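Local atomic coordinates of probable M18 family aminopeptidase 1 (Thermotoga maritima, PDB entry 2GLF), a protein that probably acts as a zinc-dependent aminopeptidase of the M18 family, removing residues from the N-terminal end of peptides. Residues F76-D81 / K302-K307; P345-G350 / A420-H425. One frame throughout, in Å; residues are numbered along the deposited sequence.

In the fold
Both contacts border the mixed sheet of the M18 catalytic fold, some distance apart across it. Both segments of contact 1 precede those of contact 2; their centres are about 38 Å apart and their nearest atoms about 23 Å. Contact 1 joins the end of strand 73-77, near one side of the sheet, to the end of helix 292-303. Contact 2 sets the loop before strand 351-354 against the end of strand 414-421, its antiparallel neighbour, and the chain then runs on to His425, a manganese ligand. Contact 1 thus ties helix 292-303 to the sheet far from the metals, while contact 2 packs the turn on the end of the strand from which the chain continues to a metal ligand.

Contact 1: residues F76-D81 / K302-K307; sequences FRVVDD and KMQGAK
Gln304 reaches across to Val78, Asp80 and Asp81 with its amide end. The polar part comprises two approaches of 3.2 Å, Gln304 OE1 to Asp80 O and Gln304 NE2 to Asp81 OD2. As modelled, two oxygens face each other; the amide is probably turned over, and turned back both approaches may be hydrogen bonds, which stays undecided. The planes of the Asp81 carboxylate and the Gln304 amide are turned 63° to each other, and Asp81 OD2 accepts a hydrogen bond from Lys83 N. An extended chain beyond CG (chi2 -173°) carries the amide out from the end of helix 292-303. The Val78 CG1 methyl lies against this amide end, 3.4 Å from the atom modelled as Gln304 OE1, the side chains running antiparallel past one another. The helix ends in a Schellman motif, with Gly305 at the positive-phi C' position and its N bonded to Lys302 O at 2.7 Å. Replacing Gln304 by a leucine would probably take away the amide as a possible partner of the Asp80 carbonyl and leave Asp81 OD2 with Lys83 N. Between these two segments the link is made by one neutral amide, while Phe76 and Val78 pack on Leu297 and Ile300 of the helix.

Contact 2: residues P345-G350 / A420-H425; sequences PKLGYG and ALLGMH. With MN (manganese (II) ion), chain F.
Leu347 has CG beside its backbone N (chi1 -68°) and a trans second torsion (chi2 170°), which carry its two methyls to the strand end. CD1 meets Leu422 CD2 tip to tip at 3.4 Å as the two side chains run at a slant to each other, while CD2 comes up to the carbonyl oxygen of Ala420, 3.4 Å from O. Beside this pair, the methyl of Ala420 points into the other segment and packs on the Pro345 ring, touching both CB and CG, the latter at 3.8 Å. All four residues are buried, and the side-chain contact is wholly apolar. Leu347 is held at the second position of a type II beta turn from Lys346 to Tyr349, where Gly348 supplies the positive phi; the turn's own bond, Tyr349 N to Lys346 O, is weak. The polar link between the two backbones runs through a water, which donates to Gly350 O at 2.9 Å and accepts from Ala420 N at 2.7 Å.

Beyond the packing, segment 420-425 carries His425, whose NE2 binds a manganese ion at 2.4 Å together with Asp249 and Glu279. Its ND1 bonds to Gly121 O, which helps fix the ring's rotation, and His167 of a third subunit meets that ring edge-to-face. In the fold, Pro345 and Ala420 also touch Cys328 on strand 321-329, Leu422 packs on Ile430 of strand 429-432, and Pro345 rests on Gln388 of strand 387-389; the turn sits beside these three strands, and the chain runs on from Leu422 to the metal ligand.

Contact 1: residues F76-D81 / K302-K307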
ATOM      1  N   PHE A  76      -0.855 -60.573   7.728  1.00 18.35           N
ATOM      2  CA  PHE A  76       0.190 -61.060   8.610  1.00 18.63           C
ATOM      3  C   PHE A  76       0.715 -62.416   8.179  1.00 18.53           C
ATOM      4  O   PHE A  76       0.133 -63.106   7.338  1.00 18.74           O
ATOM      5  CB  PHE A  76      -0.306 -61.183  10.054  1.00 16.24           C
ATOM      6  CG  PHE A  76      -0.942 -59.939  10.589  1.00 16.73           C
ATOM      7  CD1 PHE A  76      -2.331 -59.797  10.591  1.00 16.24           C
ATOM      8  CD2 PHE A  76      -0.159 -58.896  11.082  1.00 17.23           C
ATOM      9  CE1 PHE A  76      -2.925 -58.638  11.073  1.00 16.24           C
ATOM     10  CE2 PHE A  76      -0.746 -57.730  11.568  1.00 16.24           C
ATOM     11  CZ  PHE A  76      -2.129 -57.598  11.563  1.00 16.24           C
ATOM     12  N   ARG A  77       1.849 -62.767   8.767  1.00 27.21           N
ATOM     13  CA  ARG A  77       2.499 -64.049   8.564  1.00 26.79           C
ATOM     14  C   ARG A  77       2.993 -64.380   9.963  1.00 27.69           C
ATOM     15  O   ARG A  77       4.178 -64.246  10.271  1.00 27.81           O
ATOM     16  CB  ARG A  77       3.666 -63.944   7.573  1.00 19.44           C
ATOM     17  CG  ARG A  77       3.226 -63.956   6.126  1.00 19.50           C
ATOM     18  CD  ARG A  77       4.406 -63.998   5.178  1.00 19.99           C
ATOM     19  NE  ARG A  77       5.211 -65.200   5.366  1.00 19.18           N
ATOM     20  CZ  ARG A  77       6.361 -65.439   4.736  1.00 18.01           C
ATOM     21  NH1 ARG A  77       6.846 -64.558   3.872  1.00 18.63           N
ATOM     22  NH2 ARG A  77       7.035 -66.556   4.982  1.00 19.24           N
ATOM     23  N   VAL A  78       2.047 -64.754  10.824  1.00 24.39           N
ATOM     24  CA  VAL A  78       2.354 -65.111  12.199  1.00 25.28           C
ATOM     25  C   VAL A  78       3.218 -66.353  12.104  1.00 26.03           C
ATOM     26  O   VAL A  78       2.850 -67.324  11.439  1.00 26.86           O
ATOM     27  CB  VAL A  78       1.080 -65.419  12.991  1.00 16.96           C
ATOM     28  CG1 VAL A  78       1.438 -65.849  14.390  1.00 15.69           C
ATOM     29  CG2 VAL A  78       0.195 -64.188  13.037  1.00 18.17           C
ATOM     30  N   VAL A  79       4.368 -66.312  12.764  1.00 14.92           N
ATOM     31  CA  VAL A  79       5.310 -67.412  12.712  1.00 14.55           C
ATOM     32  C   VAL A  79       5.812 -67.814  14.095  1.00 15.78           C
ATOM     33  O   VAL A  79       6.577 -68.767  14.240  1.00 16.17           O
ATOM     34  CB  VAL A  79       6.490 -67.019  11.789  1.00 11.64           C
ATOM     35  CG1 VAL A  79       7.592 -68.043  11.847  1.00  9.94           C
ATOM     36  CG2 VAL A  79       5.986 -66.892  10.356  1.00  9.61           C
ATOM     37  N   ASP A  80       5.372 -67.090  15.114  1.00 21.93           N
ATOM     38  CA  ASP A  80       5.775 -67.390  16.479  1.00 22.48           C
ATOM     39  C   ASP A  80       4.749 -66.794  17.433  1.00 22.92           C
ATOM     40  O   ASP A  80       3.660 -66.399  17.014  1.00 23.67           O
ATOM     41  CB  ASP A  80       7.152 -66.798  16.772  1.00 32.04           C
ATOM     42  CG  ASP A  80       7.852 -67.495  17.930  1.00 35.75           C
ATOM     43  OD1 ASP A  80       7.175 -67.826  18.928  1.00 38.64           O
ATOM     44  OD2 ASP A  80       9.080 -67.708  17.848  1.00 36.48           O
ATOM     45  N   ASP A  81       5.084 -66.743  18.714  1.00 25.67           N
ATOM     46  CA  ASP A  81       4.194 -66.175  19.708  1.00 25.52           C
ATOM     47  C   ASP A  81       4.197 -64.651  19.488  1.00 25.96           C
ATOM     48  O   ASP A  81       5.261 -64.029  19.481  1.00 26.06           O
ATOM     49  CB  ASP A  81       4.726 -66.532  21.099  1.00 38.16           C
ATOM     50  CG  ASP A  81       3.895 -65.949  22.216  1.00 39.23           C
ATOM     51  OD1 ASP A  81       4.299 -66.120  23.382  1.00 39.63           O
ATOM     52  OD2 ASP A  81       2.848 -65.325  21.939  1.00 42.00           O
ATOM     53  N   LYS A 302      -5.944 -63.810  20.926  1.00 33.93           N
ATOM     54  CA  LYS A 302      -6.928 -64.711  21.520  1.00 33.66           C
ATOM     55  C   LYS A 302      -6.735 -66.090  20.925  1.00 33.46           C
ATOM     56  O   LYS A 302      -6.797 -67.096  21.633  1.00 32.33           O
ATOM     57  CB  LYS A 302      -8.348 -64.232  21.232  1.00 18.97           C
ATOM     58  CG  LYS A 302      -8.661 -62.886  21.835  1.00 19.73           C
ATOM     59  CD  LYS A 302      -8.512 -62.899  23.349  1.00 19.73           C
ATOM     60  CE  LYS A 302      -9.565 -63.775  24.002  1.00 20.09           C
ATOM     61  NZ  LYS A 302      -9.467 -63.722  25.484  1.00 22.43           N
HETATM   62  N   MSE A 303      -6.491 -66.122  19.619  1.00 18.78           N
HETATM   63  CA  MSE A 303      -6.278 -67.376  18.916  1.00 19.86           C
HETATM   64  C   MSE A 303      -5.055 -68.115  19.451  1.00 19.38           C
HETATM   65  O   MSE A 303      -4.961 -69.332  19.335  1.00 19.30           O
HETATM   66  CB  MSE A 303      -6.130 -67.119  17.422  1.00 53.20           C
HETATM   67  CG  MSE A 303      -7.373 -66.514  16.804  1.00 54.41           C
HETATM   68 SE   MSE A 303      -7.227 -66.319  14.894  1.00 58.31          SE
HETATM   69  CE  MSE A 303      -8.299 -67.838  14.319  1.00 56.35           C
ATOM     70  N   GLN A 304      -4.120 -67.374  20.035  1.00 21.22           N
ATOM     71  CA  GLN A 304      -2.927 -67.977  20.605  1.00 21.31           C
ATOM     72  C   GLN A 304      -3.144 -68.199  22.097  1.00 22.13           C
ATOM     73  O   GLN A 304      -2.203 -68.465  22.843  1.00 22.07           O
ATOM     74  CB  GLN A 304      -1.716 -67.083  20.372  1.00 11.86           C
ATOM     75  CG  GLN A 304      -1.283 -67.044  18.925  1.00 11.70           C
ATOM     76  CD  GLN A 304       0.025 -66.304  18.713  1.00 11.97           C
ATOM     77  OE1 GLN A 304       0.539 -66.244  17.594  1.00 11.70           O
ATOM     78  NE2 GLN A 304       0.568 -65.735  19.786  1.00 13.09           N
ATOM     79  N   GLY A 305      -4.397 -68.077  22.523  1.00 31.81           N
ATOM     80  CA  GLY A 305      -4.733 -68.287  23.917  1.00 32.14           C
ATOM     81  C   GLY A 305      -4.579 -67.089  24.832  1.00 33.04           C
ATOM     82  O   GLY A 305      -4.579 -67.255  26.049  1.00 33.47           O
ATOM     83  N   ALA A 306      -4.453 -65.888  24.271  1.00 15.86           N
ATOM     84  CA  ALA A 306      -4.298 -64.682  25.091  1.00 16.18           C
ATOM     85  C   ALA A 306      -5.320 -64.677  26.222  1.00 16.43           C
ATOM     86  O   ALA A 306      -6.515 -64.887  25.997  1.00 15.47           O
ATOM     87  CB  ALA A 306      -4.464 -63.434  24.230  1.00 44.61           C
ATOM     88  N   LYS A 307      -4.860 -64.438  27.442  1.00 33.41           N
ATOM     89  CA  LYS A 307      -5.786 -64.435  28.561  1.00 35.00           C
ATOM     90  C   LYS A 307      -6.390 -63.061  28.832  1.00 35.03           C
ATOM     91  O   LYS A 307      -7.602 -62.882  28.691  1.00 34.37           O
ATOM     92  CB  LYS A 307      -5.098 -64.976  29.814  1.00 62.94           C
ATOM     93  CG  LYS A 307      -6.068 -65.579  30.826  1.00 65.36           C
ATOM     94  CD  LYS A 307      -7.109 -66.468  30.138  1.00 70.26           C
ATOM     95  CE  LYS A 307      -6.467 -67.557  29.287  1.00 72.77           C
ATOM     96  NZ  LYS A 307      -7.465 -68.274  28.439  1.00 73.82           N
TER

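Contact 2: residues P345-G350 / A420-H425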
ATOM      1  N   PRO A 345      17.176 -36.226  -0.299  1.00 21.86           N
ATOM      2  CA  PRO A 345      17.358 -37.418  -1.125  1.00 22.54           C
ATOM      3  C   PRO A 345      17.478 -37.109  -2.611  1.00 23.73           C
ATOM      4  O   PRO A 345      16.913 -36.127  -3.101  1.00 25.13           O
ATOM      5  CB  PRO A 345      16.111 -38.231  -0.817  1.00 14.78           C
ATOM      6  CG  PRO A 345      15.078 -37.164  -0.656  1.00 14.78           C
ATOM      7  CD  PRO A 345      15.795 -36.143   0.204  1.00 14.78           C
ATOM      8  N   LYS A 346      18.216 -37.960  -3.320  1.00 18.75           N
ATOM      9  CA  LYS A 346      18.408 -37.825  -4.762  1.00 18.50           C
ATOM     10  C   LYS A 346      17.850 -39.099  -5.401  1.00 18.12           C
ATOM     11  O   LYS A 346      17.954 -40.187  -4.816  1.00 18.46           O
ATOM     12  CB  LYS A 346      19.898 -37.703  -5.095  1.00 14.55           C
ATOM     13  CG  LYS A 346      20.624 -36.567  -4.406  1.00 17.60           C
ATOM     14  CD  LYS A 346      20.245 -35.221  -4.991  1.00 24.75           C
ATOM     15  CE  LYS A 346      21.491 -34.432  -5.362  1.00 25.41           C
ATOM     16  NZ  LYS A 346      22.295 -35.187  -6.355  1.00 24.51           N
ATOM     17  N   LEU A 347      17.263 -38.966  -6.591  1.00 11.86           N
ATOM     18  CA  LEU A 347      16.700 -40.116  -7.304  1.00 12.15           C
ATOM     19  C   LEU A 347      17.760 -41.157  -7.662  1.00 13.03           C
ATOM     20  O   LEU A 347      18.840 -40.816  -8.135  1.00 13.24           O
ATOM     21  CB  LEU A 347      16.010 -39.666  -8.595  1.00 11.98           C
ATOM     22  CG  LEU A 347      14.729 -38.844  -8.501  1.00 11.98           C
ATOM     23  CD1 LEU A 347      14.373 -38.324  -9.889  1.00 11.98           C
ATOM     24  CD2 LEU A 347      13.608 -39.700  -7.940  1.00 11.98           C
ATOM     25  N   GLY A 348      17.443 -42.426  -7.436  1.00 28.60           N
ATOM     26  CA  GLY A 348      18.373 -43.491  -7.761  1.00 28.85           C
ATOM     27  C   GLY A 348      19.510 -43.720  -6.780  1.00 28.93           C
ATOM     28  O   GLY A 348      20.435 -44.487  -7.069  1.00 29.15           O
ATOM     29  N   TYR A 349      19.462 -43.065  -5.624  1.00 14.63           N
ATOM     30  CA  TYR A 349      20.516 -43.246  -4.638  1.00 14.63           C
ATOM     31  C   TYR A 349      20.078 -44.021  -3.403  1.00 14.63           C
ATOM     32  O   TYR A 349      20.606 -43.819  -2.307  1.00 14.63           O
ATOM     33  CB  TYR A 349      21.131 -41.895  -4.252  1.00 17.11           C
ATOM     34  CG  TYR A 349      22.146 -41.428  -5.273  1.00 18.51           C
ATOM     35  CD1 TYR A 349      21.745 -40.984  -6.535  1.00 18.30           C
ATOM     36  CD2 TYR A 349      23.512 -41.522  -5.014  1.00 17.46           C
ATOM     37  CE1 TYR A 349      22.682 -40.655  -7.509  1.00 17.50           C
ATOM     38  CE2 TYR A 349      24.452 -41.196  -5.983  1.00 17.15           C
ATOM     39  CZ  TYR A 349      24.033 -40.767  -7.225  1.00 18.36           C
ATOM     40  OH  TYR A 349      24.968 -40.463  -8.185  1.00 18.73           O
ATOM     41  N   GLY A 350      19.108 -44.910  -3.597  1.00 19.64           N
ATOM     42  CA  GLY A 350      18.638 -45.748  -2.511  1.00 20.60           C
ATOM     43  C   GLY A 350      17.346 -45.370  -1.820  1.00 21.32           C
ATOM     44  O   GLY A 350      16.678 -44.410  -2.197  1.00 22.55           O
ATOM     45  N   ALA A 420      12.133 -41.550  -2.869  1.00 20.07           N
ATOM     46  CA  ALA A 420      11.959 -40.117  -3.083  1.00 19.12           C
ATOM     47  C   ALA A 420      11.197 -39.869  -4.379  1.00 18.57           C
ATOM     48  O   ALA A 420      11.459 -40.525  -5.387  1.00 19.24           O
ATOM     49  CB  ALA A 420      13.319 -39.430  -3.141  1.00  8.98           C
ATOM     50  N   LEU A 421      10.258 -38.924  -4.357  1.00 13.00           N
ATOM     51  CA  LEU A 421       9.468 -38.620  -5.552  1.00 11.83           C
ATOM     52  C   LEU A 421       9.589 -37.176  -6.024  1.00 11.29           C
ATOM     53  O   LEU A 421       9.888 -36.268  -5.252  1.00 10.59           O
ATOM     54  CB  LEU A 421       7.975 -38.898  -5.323  1.00  4.90           C
ATOM     55  CG  LEU A 421       7.442 -40.266  -4.928  1.00  4.83           C
ATOM     56  CD1 LEU A 421       5.936 -40.194  -4.919  1.00  5.16           C
ATOM     57  CD2 LEU A 421       7.912 -41.325  -5.897  1.00  4.83           C
ATOM     58  N   LEU A 422       9.324 -36.989  -7.310  1.00  7.05           N
ATOM     59  CA  LEU A 422       9.342 -35.682  -7.934  1.00  7.05           C
ATOM     60  C   LEU A 422       7.893 -35.386  -8.303  1.00  7.05           C
ATOM     61  O   LEU A 422       7.214 -36.231  -8.865  1.00  7.05           O
ATOM     62  CB  LEU A 422      10.223 -35.722  -9.179  1.00 10.25           C
ATOM     63  CG  LEU A 422      11.562 -34.980  -9.092  1.00 10.25           C
ATOM     64  CD1 LEU A 422      12.193 -35.176  -7.730  1.00 10.25           C
ATOM     65  CD2 LEU A 422      12.479 -35.464 -10.197  1.00 10.25           C
ATOM     66  N   GLY A 423       7.410 -34.198  -7.961  1.00 13.01           N
ATOM     67  CA  GLY A 423       6.037 -33.849  -8.273  1.00 12.78           C
ATOM     68  C   GLY A 423       5.024 -34.621  -7.442  1.00 13.98           C
ATOM     69  O   GLY A 423       3.994 -35.074  -7.956  1.00 14.32           O
HETATM   70  N   MSE A 424       5.304 -34.782  -6.155  1.00  6.74           N
HETATM   71  CA  MSE A 424       4.383 -35.497  -5.281  1.00  7.82           C
HETATM   72  C   MSE A 424       3.007 -34.809  -5.323  1.00  6.71           C
HETATM   73  O   MSE A 424       2.916 -33.588  -5.375  1.00  6.71           O
HETATM   74  CB  MSE A 424       4.931 -35.515  -3.852  1.00 34.98           C
HETATM   75  CG  MSE A 424       4.316 -36.578  -2.949  1.00 37.14           C
HETATM   76 SE   MSE A 424       5.090 -36.603  -1.155  1.00 40.78          SE
HETATM   77  CE  MSE A 424       3.496 -36.261  -0.097  1.00 34.11           C
ATOM     78  N   HIS A 425       1.948 -35.615  -5.310  1.00 13.90           N
ATOM     79  CA  HIS A 425       0.559 -35.151  -5.357  1.00 12.76           C
ATOM     80  C   HIS A 425       0.052 -34.688  -6.718  1.00 13.39           C
ATOM     81  O   HIS A 425      -1.132 -34.403  -6.871  1.00 14.59           O
ATOM     82  CB  HIS A 425       0.303 -34.061  -4.325  1.00  4.80           C
ATOM     83  CG  HIS A 425       0.159 -34.584  -2.935  1.00  4.80           C
ATOM     84  ND1 HIS A 425      -0.482 -33.885  -1.938  1.00  4.81           N
ATOM     85  CD2 HIS A 425       0.557 -35.751  -2.379  1.00  4.82           C
ATOM     86  CE1 HIS A 425      -0.479 -34.600  -0.828  1.00  4.80           C
ATOM     87  NE2 HIS A 425       0.146 -35.737  -1.070  1.00  4.80           N
TER
HETATM   88 MN    MN F5002       0.471 -37.606   0.437  1.00 19.73          MN
HETATM   89  O   HOH W   1      14.636 -42.597  -3.013  1.00 12.24           O